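Side-chain contact in CDGSH iron-sulfur domain-containing protein NEET (Arabidopsis thaliana, PDB 3S2R), which acts as an iron-sulfur transfer protein, a homodimer carrying one [2Fe-2S] cluster per subunit, with roles in plant development, senescence, reactive oxygen balance and iron metabolism: residues B[54-58]-B[59-63]. The protein carries 1 engineered substitution. Numbering follows the deposited sequence.
Sequences SGTFP and LCDGS. With FES (Fe2/s2 (inorganic) cluster), chain D.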
loop_
_atom_site.group_PDB
_atom_site.type_symbol
_atom_site.label_atom_id
_atom_site.label_comp_id
_atom_site.label_asym_id
_atom_site.label_seq_id
_atom_site.Cartn_x
_atom_site.Cartn_y
_atom_site.Cartn_z
ATOM N N SER B 54 -8.773 2.261 -1.121
ATOM C CA SER B 54 -9.148 3.487 -1.781
ATOM C C SER B 54 -9.958 3.272 -3.055
ATOM O O SER B 54 -9.603 2.459 -3.901
ATOM C CB SER B 54 -7.929 4.280 -2.142
ATOM O OG SER B 54 -8.407 5.451 -2.813
ATOM N N GLY B 55 -11.047 4.029 -3.189
ATOM C CA GLY B 55 -11.815 4.040 -4.425
ATOM C C GLY B 55 -11.060 4.713 -5.557
ATOM O O GLY B 55 -11.483 4.613 -6.699
ATOM N N THR B 56 -9.956 5.393 -5.240
ATOM C CA THR B 56 -9.129 6.059 -6.274
ATOM C C THR B 56 -7.715 5.453 -6.322
ATOM O O THR B 56 -6.772 6.086 -6.805
ATOM C CB THR B 56 -9.030 7.585 -6.067
ATOM O OG1 THR B 56 -8.526 7.831 -4.758
ATOM C CG2 THR B 56 -10.413 8.208 -6.210
ATOM N N PHE B 57 -7.599 4.223 -5.823
ATOM C CA PHE B 57 -6.316 3.537 -5.769
ATOM C C PHE B 57 -5.626 3.667 -7.147
ATOM O O PHE B 57 -6.264 3.444 -8.172
ATOM C CB PHE B 57 -6.528 2.064 -5.409
ATOM C CG PHE B 57 -5.255 1.357 -5.075
ATOM C CD1 PHE B 57 -4.503 0.714 -6.069
ATOM C CD2 PHE B 57 -4.821 1.308 -3.754
ATOM C CE1 PHE B 57 -3.314 0.086 -5.765
ATOM C CE2 PHE B 57 -3.605 0.706 -3.438
ATOM C CZ PHE B 57 -2.859 0.074 -4.422
ATOM N N PRO B 58 -4.321 4.016 -7.196
ATOM C CA PRO B 58 -3.326 4.054 -6.127
ATOM C C PRO B 58 -3.301 5.299 -5.239
ATOM O O PRO B 58 -2.448 5.385 -4.374
ATOM C CB PRO B 58 -2.004 3.887 -6.895
ATOM C CG PRO B 58 -2.251 4.555 -8.186
ATOM C CD PRO B 58 -3.676 4.147 -8.519
ATOM N N LEU B 59 -4.208 6.246 -5.438
ATOM C CA LEU B 59 -4.286 7.442 -4.589
ATOM C C LEU B 59 -5.061 7.143 -3.334
ATOM O O LEU B 59 -5.902 6.212 -3.321
ATOM C CB LEU B 59 -4.972 8.569 -5.342
ATOM C CG LEU B 59 -4.278 9.012 -6.621
ATOM C CD1 LEU B 59 -5.190 9.982 -7.365
ATOM C CD2 LEU B 59 -2.887 9.624 -6.364
ATOM N N CYS B 60 -4.766 7.887 -2.266
ATOM C CA CYS B 60 -5.511 7.813 -1.005
ATOM C C CYS B 60 -6.755 8.673 -1.064
ATOM O O CYS B 60 -6.664 9.852 -1.401
ATOM C CB CYS B 60 -4.580 8.316 0.105
ATOM S SG CYS B 60 -5.369 8.520 1.722
ATOM N N ASP B 61 -7.900 8.072 -0.749
ATOM C CA ASP B 61 -9.179 8.814 -0.703
ATOM C C ASP B 61 -9.730 8.893 0.704
ATOM O O ASP B 61 -10.877 9.311 0.863
ATOM C CB ASP B 61 -10.208 8.223 -1.695
ATOM C CG ASP B 61 -10.773 6.887 -1.254
ATOM O OD1 ASP B 61 -10.297 6.320 -0.238
ATOM O OD2 ASP B 61 -11.718 6.448 -1.950
ATOM N N GLY B 62 -8.925 8.538 1.717
ATOM C CA GLY B 62 -9.402 8.562 3.093
ATOM C C GLY B 62 -10.102 7.288 3.535
ATOM O O GLY B 62 -10.576 7.233 4.679
ATOM N N SER B 63 -10.116 6.246 2.687
ATOM C CA SER B 63 -10.713 4.977 3.089
ATOM C C SER B 63 -9.929 4.324 4.207
ATOM O O SER B 63 -10.504 3.554 4.979
ATOM C CB SER B 63 -10.869 4.018 1.920
ATOM O OG SER B 63 -11.772 4.542 0.954
HETATM FE FE1 FES D . -5.617 3.877 1.508
HETATM FE FE2 FES D . -5.696 6.399 2.543
HETATM S S1 FES D . -7.213 5.358 1.264
HETATM S S2 FES D . -4.001 4.898 2.656
#
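S54 and D61 meet across the cluster-binding loop of the CDGSH-type iron-binding domain, between strand 45-48 and helix 63-71. S54 OG, swung opposite its own nitrogen (chi1 179°), donates to L59 O at 2.7 Å, 26° out of the carbonyl plane. The same oxygen closes an ST turn, accepting from T56 N at 2.9 Å, so one buried hydroxyl ties the type I turn S54-F57 to the chain leading into C60. Replacing S54 by an alanine removes OG, and T56 N would probably lose its acceptor and L59 O its short donor, leaving the turn less firmly joined to L59. T56 crosses D61 at a slant, its OG1 3.5 Å from D61 CB. The D61 carboxylate is gripped through both oxygens: G55 N meets OD2 at 2.8 Å from above the carboxylate plane, whereas OD1 accepts S63 N on its anti side, which makes an Asx turn, and S63 OG on its syn side. Three donors on two oxygens should restrict rotation of the carboxylate. Backbone nitrogens of D61 and S63 both lie 3.4 Å from FES S1. C60, which shares its iron with the engineered C64, places SG 2.3 Å from FES FE2.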